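Local coordinates for GTP-binding nuclear protein GSP1 (Encephalitozoon cuniculi, PDB 4DJT) that probably acts as a Ran-family GTPase in nucleocytoplasmic transport, supporting protein import into the nucleus and RNA export, at residues E109-V114 with A118-C123; G87-F92 with L164-L169; T26-V31 with V192-H197. One frame throughout, in Å; residues are numbered along the deposited sequence. Where two conformers were deposited one is given.

Contact 1. Residues E109-V114 with A118-C123; sequences EFQAVV and APIVVC
Phe110 and Ile120 point at each other across the gap between helix 103-114 and strand 120-125, and their side chains run past one another in opposite directions. CG of Phe110 is anti to the backbone N (chi1 176°), which carries the ring off the helix toward the strand. There one flank of the ring meets the end of the isoleucine: Phe110 CD2 lies 3.8 Å from Ile120 CD1, and Phe110 CE2 lies 4.0 Å from Ile120 CG1. The methyl approaches the ring obliquely. Ala118 takes a different position, with its CB at the ring edge near the plane, 4.1 Å from Phe110 CE2. The same methyl also touches Val114, which was modelled in two conformers. In the one given, Val114 CG1 is 3.8 Å from Ala118 CB and CG2 lies over a face of the Phe110 ring toward its rim; the second conformer makes this only one of the possible placements. Gln111 passes the tip of Ile120 at an angle, its extended chain bringing NE2 within 4.0 Å of Ile120 CD1.

The helix and strand form half of a beta-alpha-beta crossover: strand 87-93 precedes the helix and lies beside strand 120-125 in the sheet. Phe110 also rests on Ala88 and Ile120 on Leu90, which places the contact over the face of the sheet covered by helix 103-114.

No direct hydrogen bond joins the two segments, but two waters bridge them. One accepts from Gln111 NE2 (2.9 Å) and donates to Ala118 O; the other donates to Val114 O (2.8 Å) and accepts from Ala118 N. Hydrocarbon packing therefore makes most of the direct contact, while water links the polar groups of the helix end to those of the loop entering the strand.

Contact 2. Residues G87-F92 with L164-L169; sequences GAILFF and LPFLHL. Unlike the reference sequence in segment 87-92: Leu90 (reference Phe).
The Phe166 ring receives Ile89 over one face: CD1 of the isoleucine stands 4.2 Å from the ring centroid and 27° off the ring normal, which makes this a CH-pi contact. The methyl is displaced from the ring centre toward the far end, its nearest ring atom being Phe166 CZ at 3.9 Å from Ile89 CD1. Because CD1 is the Ile89 atom that touches both CZ and CE1, the isoleucine meets the ring with the end of its chain; the two side chains cross at about a right angle. Outside the two segments, the Phe166 ring also meets the rings of Phe63 and Phe162, with inclined planes.

Pro165 takes the same methyl from another direction, its CB lying 3.9 Å from Ile89 CD1. The longer branch of Ile89 is extended, CG1 lying anti to the carbonyl carbon (chi1 -56°) and CD1 continuing anti to CA, and this puts CD1 where both proline and phenylalanine can touch it. One atom further back, Ile89 CG1 meets Leu169 CD1 at 4.1 Å.

The arrangement is helix-on-sheet packing in the Ras-type alpha/beta fold. Strand 87-92 and helix 164-169 approach to 10.0 Å between their axes and run nearly antiparallel, at 151°. Ile89 points toward this helix, whereas Ala88 and Leu90 reach helix 103-114, which shows that the two helices lie on opposite faces of the strand.

All four residues that touch across the contact are buried, and no hydrogen bond crosses it. At Gly87 the strand passes beneath Leu169 without a side chain of its own; the hydrogen-bonded neighbours of the strand, Cys15 and Ile17 on one side and Pro119 and Val121 on the other, place it within the interior of the sheet.

Contact 3. Residues T26-V31 with V192-H197; sequences TYINRV and VNYDYH. With GDP (guanosine-5'-diphosphate), chain C.
Directly after helix 24-28, which begins in the P-loop, Asn29 meets Val192 and Tyr194 of the C-terminal tail. CG of Asn29 stands anti to the backbone N, which carries the amide out to Val192. The only hydrogen bond across the segments runs from Asn29 ND2 to Val192 O, 2.8 Å long and with an N-H...O angle of 161°. It is close to straight, and the acceptor lies only 9° out of the amide plane of Asn29. At the other end of the amide, OD1 bonds to Thr190 OG1, so polar partners on both sides fix the flip of the group.

Tyr194 comes alongside this amide: its CE2 is 3.6 Å from Asn29 OD1, which sits at the ring edge near the ring plane. The amide and ring planes are 61° apart, so the two groups do not stack. The phenol continues past Asn29 CB, and its OH is hydrogen-bonded to both Asp67 and His49.

The backbone reverses at Asn29, the centre of an inverse gamma turn, as it leaves the helix. Within that helix Thr26 holds the nucleotide, with its N 2.7 Å and its OG1 2.6 Å from O1A of GDP.

A tail folded back beside the nucleotide site, with the side chain of Tyr194 about 6 Å from the magnesium ion, is consistent with the GDP-bound state of Ran-family GTPases.

Overall arrangement
From the N terminus, the end of helix 24-28 and Asn29 just beyond it supply the first half of contact 3, whose loop closes only when the tail at 192-197 returns. Within that span, contact 2 joins strand 87-93 to helix 164-174, and contact 1, enclosed in turn, joins helix 103-114 to strand 120-125 across the short connection 115-119. The contacts therefore nest and none cross. Contacts 1 and 2 share the sheet, where Cys123 N and Leu90 O lie 2.8 Å apart, a probable hydrogen bond. Contact 2 meets contact 3 through Tyr27, which packs against Phe91, Pro165 and Phe166. Contacts 1 and 3 lie on opposite sides of the chain's centre and do not touch.

Contact 1. Residues E109-V114 with A118-C123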
loop_
_atom_site.group_PDB
_atom_site.type_symbol
_atom_site.label_atom_id
_atom_site.label_comp_id
_atom_site.label_asym_id
_atom_site.label_seq_id
_atom_site.Cartn_x
_atom_site.Cartn_y
_atom_site.Cartn_z
ATOM N N GLU A 109 -14.500 -1.681 2.312
ATOM C CA GLU A 109 -14.509 -2.053 0.912
ATOM C C GLU A 109 -13.533 -3.232 0.664
ATOM O O GLU A 109 -13.880 -4.203 -0.030
ATOM C CB GLU A 109 -14.141 -0.826 0.077
ATOM C CG GLU A 109 -14.391 -0.953 -1.407
ATOM C CD GLU A 109 -14.102 0.337 -2.153
ATOM O OE1 GLU A 109 -14.674 1.389 -1.765
ATOM O OE2 GLU A 109 -13.303 0.294 -3.102
ATOM N N PHE A 110 -12.347 -3.162 1.272
ATOM C CA PHE A 110 -11.338 -4.196 1.143
ATOM C C PHE A 110 -11.810 -5.502 1.787
ATOM O O PHE A 110 -11.805 -6.561 1.134
ATOM C CB PHE A 110 -9.987 -3.714 1.739
ATOM C CG PHE A 110 -8.900 -4.752 1.726
ATOM C CD1 PHE A 110 -8.196 -5.032 0.564
ATOM C CD2 PHE A 110 -8.574 -5.449 2.877
ATOM C CE1 PHE A 110 -7.203 -5.996 0.553
ATOM C CE2 PHE A 110 -7.573 -6.409 2.871
ATOM C CZ PHE A 110 -6.877 -6.673 1.719
ATOM N N GLN A 111 -12.246 -5.404 3.047
ATOM C CA GLN A 111 -12.733 -6.531 3.793
ATOM C C GLN A 111 -14.007 -7.130 3.215
ATOM O O GLN A 111 -14.243 -8.316 3.375
ATOM C CB GLN A 111 -12.929 -6.153 5.262
ATOM C CG GLN A 111 -11.652 -5.676 5.903
ATOM C CD GLN A 111 -11.750 -5.578 7.381
ATOM O OE1 GLN A 111 -12.747 -5.063 7.906
ATOM N NE2 GLN A 111 -10.743 -6.073 8.078
ATOM N N ALA A 112 -14.801 -6.330 2.523
ATOM C CA ALA A 112 -16.022 -6.865 1.887
ATOM C C ALA A 112 -15.691 -7.889 0.775
ATOM O O ALA A 112 -16.490 -8.776 0.488
ATOM C CB ALA A 112 -16.860 -5.731 1.315
ATOM N N VAL A 113 -14.515 -7.742 0.157
ATOM C CA VAL A 113 -14.020 -8.709 -0.819
ATOM C C VAL A 113 -13.058 -9.796 -0.266
ATOM O O VAL A 113 -13.178 -10.955 -0.650
ATOM C CB VAL A 113 -13.355 -7.966 -2.030
ATOM C CG1 VAL A 113 -12.805 -8.964 -3.039
ATOM C CG2 VAL A 113 -14.350 -7.050 -2.700
ATOM N N VAL A 114 -12.130 -9.452 0.628
ATOM C CA VAL A 114 -11.031 -10.339 1.051
ATOM C C VAL A 114 -11.273 -10.968 2.434
ATOM O O VAL A 114 -10.615 -11.922 2.798
ATOM C CB VAL A 114 -9.698 -9.550 1.079
ATOM C CG1 VAL A 114 -8.509 -10.454 1.378
ATOM C CG2 VAL A 114 -9.495 -8.809 -0.245
ATOM N N ALA A 118 -7.185 -10.787 6.676
ATOM C CA ALA A 118 -6.037 -10.242 5.926
ATOM C C ALA A 118 -5.508 -8.954 6.532
ATOM O O ALA A 118 -6.271 -8.002 6.774
ATOM C CB ALA A 118 -6.416 -10.033 4.465
ATOM N N PRO A 119 -4.197 -8.888 6.755
ATOM C CA PRO A 119 -3.655 -7.731 7.434
ATOM C C PRO A 119 -3.808 -6.453 6.624
ATOM O O PRO A 119 -3.588 -6.451 5.380
ATOM C CB PRO A 119 -2.175 -8.063 7.582
ATOM C CG PRO A 119 -1.904 -9.108 6.564
ATOM C CD PRO A 119 -3.163 -9.921 6.533
ATOM N N ILE A 120 -4.154 -5.381 7.327
ATOM C CA ILE A 120 -4.184 -4.053 6.766
ATOM C C ILE A 120 -3.187 -3.184 7.542
ATOM O O ILE A 120 -3.254 -3.119 8.753
ATOM C CB ILE A 120 -5.589 -3.430 6.868
ATOM C CG1 ILE A 120 -6.655 -4.315 6.209
ATOM C CG2 ILE A 120 -5.608 -2.055 6.247
ATOM C CD1 ILE A 120 -8.049 -3.709 6.251
ATOM N N VAL A 121 -2.236 -2.559 6.841
ATOM C CA VAL A 121 -1.251 -1.696 7.471
ATOM C C VAL A 121 -1.669 -0.302 7.127
ATOM O O VAL A 121 -2.007 -0.028 5.969
ATOM C CB VAL A 121 0.160 -1.975 6.929
ATOM C CG1 VAL A 121 1.132 -0.903 7.349
ATOM C CG2 VAL A 121 0.638 -3.368 7.391
ATOM N N VAL A 122 -1.694 0.571 8.133
ATOM C CA VAL A 122 -2.115 1.953 7.923
ATOM C C VAL A 122 -0.891 2.837 7.904
ATOM O O VAL A 122 -0.068 2.764 8.801
ATOM C CB VAL A 122 -3.120 2.438 8.998
ATOM C CG1 VAL A 122 -3.412 3.936 8.828
ATOM C CG2 VAL A 122 -4.410 1.637 8.895
ATOM N N CYS A 123 -0.781 3.667 6.855
ATOM C CA CYS A 123 0.312 4.625 6.707
ATOM C C CYS A 123 -0.172 6.065 6.675
ATOM O O CYS A 123 -0.945 6.449 5.818
ATOM C CB CYS A 123 1.109 4.383 5.409
ATOM S SG CYS A 123 1.936 2.777 5.395
HETATM O O HOH W 1 -8.891 -7.570 6.444
HETATM O O HOH W 2 -9.416 -12.026 5.343
#

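Contact 2. Residues G87-F92 with L164-L169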
loop_
_atom_site.group_PDB
_atom_site.type_symbol
_atom_site.label_atom_id
_atom_site.label_comp_id
_atom_site.label_asym_id
_atom_site.label_seq_id
_atom_site.Cartn_x
_atom_site.Cartn_y
_atom_site.Cartn_z
ATOM N N GLY A 87 -3.131 -8.903 1.614
ATOM C CA GLY A 87 -3.010 -7.777 2.521
ATOM C C GLY A 87 -3.234 -6.483 1.801
ATOM O O GLY A 87 -3.378 -6.482 0.572
ATOM N N ALA A 88 -3.273 -5.388 2.565
ATOM C CA ALA A 88 -3.454 -4.050 2.022
ATOM C C ALA A 88 -2.574 -3.082 2.791
ATOM O O ALA A 88 -2.286 -3.279 4.001
ATOM C CB ALA A 88 -4.921 -3.613 2.087
ATOM N N ILE A 89 -2.130 -2.032 2.098
ATOM C CA ILE A 89 -1.493 -0.901 2.698
ATOM C C ILE A 89 -2.411 0.267 2.436
ATOM O O ILE A 89 -2.723 0.568 1.286
ATOM C CB ILE A 89 -0.057 -0.600 2.137
ATOM C CG1 ILE A 89 0.836 -1.821 2.280
ATOM C CG2 ILE A 89 0.572 0.586 2.875
ATOM C CD1 ILE A 89 2.200 -1.703 1.602
ATOM N N LEU A 90 -2.928 0.848 3.511
ATOM C CA LEU A 90 -3.971 1.868 3.422
ATOM C C LEU A 90 -3.392 3.190 3.851
ATOM O O LEU A 90 -2.851 3.309 4.952
ATOM C CB LEU A 90 -5.176 1.454 4.307
ATOM C CG LEU A 90 -6.288 2.495 4.492
ATOM C CD1 LEU A 90 -6.938 2.882 3.170
ATOM C CD2 LEU A 90 -7.326 1.963 5.483
ATOM N N PHE A 91 -3.408 4.178 2.947
ATOM C CA PHE A 91 -2.750 5.442 3.190
ATOM C C PHE A 91 -3.771 6.525 3.468
ATOM O O PHE A 91 -4.868 6.517 2.902
ATOM C CB PHE A 91 -2.001 5.900 1.950
ATOM C CG PHE A 91 -0.900 4.979 1.525
ATOM C CD1 PHE A 91 0.404 5.294 1.772
ATOM C CD2 PHE A 91 -1.189 3.821 0.829
ATOM C CE1 PHE A 91 1.443 4.426 1.385
ATOM C CE2 PHE A 91 -0.176 2.961 0.428
ATOM C CZ PHE A 91 1.138 3.273 0.708
ATOM N N PHE A 92 -3.356 7.500 4.261
ATOM C CA PHE A 92 -3.996 8.800 4.235
ATOM C C PHE A 92 -2.942 9.895 4.198
ATOM O O PHE A 92 -1.767 9.656 4.387
ATOM C CB PHE A 92 -4.976 8.961 5.414
ATOM C CG PHE A 92 -4.306 9.072 6.757
ATOM C CD1 PHE A 92 -3.806 7.942 7.398
ATOM C CD2 PHE A 92 -4.204 10.300 7.400
ATOM C CE1 PHE A 92 -3.171 8.035 8.610
ATOM C CE2 PHE A 92 -3.583 10.398 8.639
ATOM C CZ PHE A 92 -3.055 9.266 9.234
ATOM N N LEU A 164 9.017 -0.519 6.004
ATOM C CA LEU A 164 8.377 -0.981 7.240
ATOM C C LEU A 164 7.044 -1.730 7.000
ATOM O O LEU A 164 6.823 -2.764 7.623
ATOM C CB LEU A 164 8.200 0.170 8.271
ATOM C CG LEU A 164 9.510 0.822 8.739
ATOM C CD1 LEU A 164 9.187 1.882 9.798
ATOM C CD2 LEU A 164 10.474 -0.220 9.317
ATOM N N PRO A 165 6.150 -1.203 6.106
ATOM C CA PRO A 165 4.912 -1.950 5.895
ATOM C C PRO A 165 5.178 -3.352 5.367
ATOM O O PRO A 165 4.518 -4.297 5.774
ATOM C CB PRO A 165 4.153 -1.099 4.874
ATOM C CG PRO A 165 4.676 0.304 5.162
ATOM C CD PRO A 165 6.143 0.054 5.356
ATOM N N PHE A 166 6.144 -3.471 4.456
ATOM C CA PHE A 166 6.467 -4.782 3.863
ATOM C C PHE A 166 7.112 -5.696 4.885
ATOM O O PHE A 166 6.839 -6.909 4.935
ATOM C CB PHE A 166 7.357 -4.612 2.627
ATOM C CG PHE A 166 6.677 -3.923 1.501
ATOM C CD1 PHE A 166 5.662 -4.548 0.815
ATOM C CD2 PHE A 166 6.983 -2.607 1.173
ATOM C CE1 PHE A 166 4.968 -3.893 -0.176
ATOM C CE2 PHE A 166 6.307 -1.968 0.184
ATOM C CZ PHE A 166 5.304 -2.595 -0.513
ATOM N N LEU A 167 7.974 -5.150 5.712
ATOM C CA LEU A 167 8.579 -5.935 6.791
ATOM C C LEU A 167 7.510 -6.523 7.699
ATOM O O LEU A 167 7.537 -7.715 8.017
ATOM C CB LEU A 167 9.563 -5.086 7.587
ATOM C CG LEU A 167 10.367 -5.781 8.702
ATOM C CD1 LEU A 167 11.165 -6.960 8.164
ATOM C CD2 LEU A 167 11.274 -4.769 9.420
ATOM N N HIS A 168 6.561 -5.693 8.132
ATOM C CA HIS A 168 5.433 -6.190 8.946
ATOM C C HIS A 168 4.633 -7.284 8.267
ATOM O O HIS A 168 4.334 -8.319 8.860
ATOM C CB HIS A 168 4.487 -5.063 9.328
ATOM C CG HIS A 168 3.411 -5.495 10.296
ATOM N ND1 HIS A 168 3.682 -5.816 11.557
ATOM C CD2 HIS A 168 2.052 -5.744 10.111
ATOM C CE1 HIS A 168 2.549 -6.195 12.179
ATOM N NE2 HIS A 168 1.561 -6.162 11.296
ATOM N N LEU A 169 4.298 -7.060 7.007
ATOM C CA LEU A 169 3.505 -8.011 6.227
ATOM C C LEU A 169 4.233 -9.354 6.084
ATOM O O LEU A 169 3.630 -10.405 6.289
ATOM C CB LEU A 169 3.146 -7.403 4.848
ATOM C CG LEU A 169 2.127 -6.244 4.812
ATOM C CD1 LEU A 169 2.062 -5.580 3.435
ATOM C CD2 LEU A 169 0.736 -6.740 5.235
#

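Contact 3. Residues T26-V31 with V192-H197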
loop_
_atom_site.group_PDB
_atom_site.type_symbol
_atom_site.label_atom_id
_atom_site.label_comp_id
_atom_site.label_asym_id
_atom_site.label_seq_id
_atom_site.Cartn_x
_atom_site.Cartn_y
_atom_site.Cartn_z
ATOM N N THR A 26 3.114 7.665 -5.525
ATOM C CA THR A 26 4.444 8.177 -5.127
ATOM C C THR A 26 5.229 7.142 -4.309
ATOM O O THR A 26 6.458 6.964 -4.503
ATOM C CB THR A 26 4.348 9.540 -4.394
ATOM O OG1 THR A 26 3.630 10.475 -5.234
ATOM C CG2 THR A 26 5.762 10.103 -4.106
ATOM N N TYR A 27 4.511 6.441 -3.435
ATOM C CA TYR A 27 5.090 5.405 -2.606
ATOM C C TYR A 27 5.658 4.267 -3.432
ATOM O O TYR A 27 6.841 3.955 -3.312
ATOM C CB TYR A 27 4.054 4.854 -1.667
ATOM C CG TYR A 27 4.548 3.748 -0.732
ATOM C CD1 TYR A 27 5.408 4.037 0.334
ATOM C CD2 TYR A 27 4.093 2.458 -0.859
ATOM C CE1 TYR A 27 5.822 3.051 1.206
ATOM C CE2 TYR A 27 4.504 1.461 0.012
ATOM C CZ TYR A 27 5.379 1.764 1.039
ATOM O OH TYR A 27 5.772 0.747 1.917
ATOM N N ILE A 28 4.830 3.667 -4.304
ATOM C CA ILE A 28 5.185 2.389 -4.925
ATOM C C ILE A 28 5.858 2.503 -6.296
ATOM O O ILE A 28 6.532 1.583 -6.708
ATOM C CB ILE A 28 3.959 1.491 -5.069
ATOM C CG1 ILE A 28 4.360 0.004 -5.238
ATOM C CG2 ILE A 28 3.056 2.038 -6.173
ATOM C CD1 ILE A 28 5.054 -0.618 -4.029
ATOM N N ASN A 29 5.640 3.618 -7.012
ATOM C CA ASN A 29 5.992 3.691 -8.424
ATOM C C ASN A 29 7.519 3.990 -8.556
ATOM O O ASN A 29 7.935 5.071 -9.027
ATOM C CB ASN A 29 5.147 4.739 -9.108
ATOM C CG ASN A 29 5.381 4.819 -10.604
ATOM O OD1 ASN A 29 5.871 3.874 -11.235
ATOM N ND2 ASN A 29 5.048 5.946 -11.171
ATOM N N ARG A 30 8.288 3.032 -8.038
ATOM C CA ARG A 30 9.738 3.064 -8.029
ATOM C C ARG A 30 10.237 1.860 -8.797
ATOM O O ARG A 30 9.489 0.942 -9.097
ATOM C CB ARG A 30 10.256 3.080 -6.574
ATOM C CG ARG A 30 9.760 4.288 -5.794
ATOM C CD ARG A 30 10.079 4.189 -4.292
ATOM N NE ARG A 30 10.528 5.485 -3.846
ATOM C CZ ARG A 30 9.769 6.418 -3.291
ATOM N NH1 ARG A 30 10.311 7.591 -2.967
ATOM N NH2 ARG A 30 8.508 6.171 -2.981
ATOM N N VAL A 31 11.508 1.860 -9.134
ATOM C CA VAL A 31 12.018 0.808 -9.986
ATOM C C VAL A 31 11.809 -0.573 -9.373
ATOM O O VAL A 31 11.296 -1.468 -10.048
ATOM C CB VAL A 31 13.501 1.046 -10.348
ATOM C CG1 VAL A 31 14.101 -0.193 -10.985
ATOM C CG2 VAL A 31 13.627 2.282 -11.242
ATOM N N VAL A 192 7.573 6.868 -14.824
ATOM C CA VAL A 192 6.513 6.332 -15.652
ATOM C C VAL A 192 5.200 6.812 -15.064
ATOM O O VAL A 192 4.844 6.469 -13.927
ATOM C CB VAL A 192 6.488 4.788 -15.703
ATOM C CG1 VAL A 192 5.306 4.303 -16.556
ATOM C CG2 VAL A 192 7.825 4.250 -16.242
ATOM N N ASN A 193 4.519 7.666 -15.807
ATOM C CA ASN A 193 3.181 8.064 -15.422
ATOM C C ASN A 193 2.155 7.194 -16.124
ATOM O O ASN A 193 2.002 7.255 -17.347
ATOM C CB ASN A 193 2.925 9.521 -15.784
ATOM C CG ASN A 193 1.447 9.857 -15.756
ATOM O OD1 ASN A 193 0.732 9.434 -14.846
ATOM N ND2 ASN A 193 0.972 10.624 -16.789
ATOM N N TYR A 194 1.432 6.391 -15.349
ATOM C CA TYR A 194 0.420 5.526 -15.900
ATOM C C TYR A 194 -0.994 5.972 -15.501
ATOM O O TYR A 194 -1.974 5.232 -15.741
ATOM C CB TYR A 194 0.646 4.052 -15.504
ATOM C CG TYR A 194 0.920 3.797 -14.064
ATOM C CD1 TYR A 194 -0.116 3.766 -13.118
ATOM C CD2 TYR A 194 2.224 3.579 -13.619
ATOM C CE1 TYR A 194 0.152 3.546 -11.782
ATOM C CE2 TYR A 194 2.487 3.339 -12.295
ATOM C CZ TYR A 194 1.431 3.294 -11.380
ATOM O OH TYR A 194 1.675 3.070 -10.061
ATOM N N ASP A 195 -1.100 7.166 -14.927
ATOM C CA ASP A 195 -2.369 7.618 -14.401
ATOM C C ASP A 195 -3.264 8.054 -15.565
ATOM O O ASP A 195 -2.819 8.729 -16.485
ATOM C CB ASP A 195 -2.202 8.834 -13.479
ATOM C CG ASP A 195 -1.558 8.517 -12.172
ATOM O OD1 ASP A 195 -1.182 7.359 -11.908
ATOM O OD2 ASP A 195 -1.441 9.452 -11.374
ATOM N N TYR A 196 -4.549 7.772 -15.445
ATOM C CA TYR A 196 -5.532 8.357 -16.342
ATOM C C TYR A 196 -5.604 9.838 -16.042
ATOM O O TYR A 196 -5.486 10.263 -14.895
ATOM C CB TYR A 196 -6.910 7.728 -16.145
ATOM C CG TYR A 196 -6.936 6.211 -16.256
ATOM C CD1 TYR A 196 -6.171 5.547 -17.208
ATOM C CD2 TYR A 196 -7.785 5.453 -15.464
ATOM C CE1 TYR A 196 -6.229 4.172 -17.350
ATOM C CE2 TYR A 196 -7.839 4.078 -15.592
ATOM C CZ TYR A 196 -7.060 3.449 -16.535
ATOM O OH TYR A 196 -7.086 2.069 -16.661
ATOM N N HIS A 197 -5.797 10.637 -17.074
ATOM C CA HIS A 197 -6.013 12.048 -16.868
ATOM C C HIS A 197 -7.375 12.283 -16.238
ATOM O O HIS A 197 -8.371 11.701 -16.665
ATOM C CB HIS A 197 -5.924 12.818 -18.175
ATOM C CG HIS A 197 -6.015 14.304 -17.982
ATOM N ND1 HIS A 197 -5.023 15.022 -17.403
ATOM C CD2 HIS A 197 -7.068 15.196 -18.209
ATOM C CE1 HIS A 197 -5.397 16.331 -17.338
ATOM N NE2 HIS A 197 -6.651 16.430 -17.815
HETATM P PB GDP C . -2.333 8.892 -5.178
HETATM O O1B GDP C . -1.654 7.830 -6.059
HETATM O O2B GDP C . -2.713 8.411 -3.787
HETATM O O3B GDP C . -3.420 9.651 -5.935
HETATM O O3A GDP C . -1.272 10.079 -4.899
HETATM P PA GDP C . 0.016 10.495 -5.740
HETATM O O1A GDP C . 1.191 9.570 -5.492
HETATM O O2A GDP C . -0.421 10.750 -7.149
HETATM O "O5'" GDP C . 0.464 11.869 -5.092
HETATM C "C5'" GDP C . -0.505 12.930 -4.994
HETATM C "C4'" GDP C . 0.253 14.224 -4.768
HETATM O "O4'" GDP C . 0.834 14.197 -3.481
HETATM C "C3'" GDP C . 1.401 14.401 -5.726
HETATM O "O3'" GDP C . 1.534 15.781 -6.000
HETATM C "C2'" GDP C . 2.624 13.963 -4.982
HETATM O "O2'" GDP C . 3.840 14.631 -5.368
HETATM C "C1'" GDP C . 2.225 14.314 -3.566
HETATM N N9 GDP C . 2.833 13.402 -2.607
HETATM C C8 GDP C . 2.751 12.055 -2.542
HETATM N N7 GDP C . 3.487 11.601 -1.496
HETATM C C5 GDP C . 3.978 12.659 -0.854
HETATM C C6 GDP C . 4.820 12.895 0.331
HETATM O O6 GDP C . 5.253 11.945 1.048
HETATM N N1 GDP C . 5.112 14.177 0.638
HETATM C C2 GDP C . 4.663 15.225 -0.110
HETATM N N2 GDP C . 4.982 16.473 0.235
HETATM N N3 GDP C . 3.895 15.073 -1.206
HETATM C C4 GDP C . 3.546 13.835 -1.599
#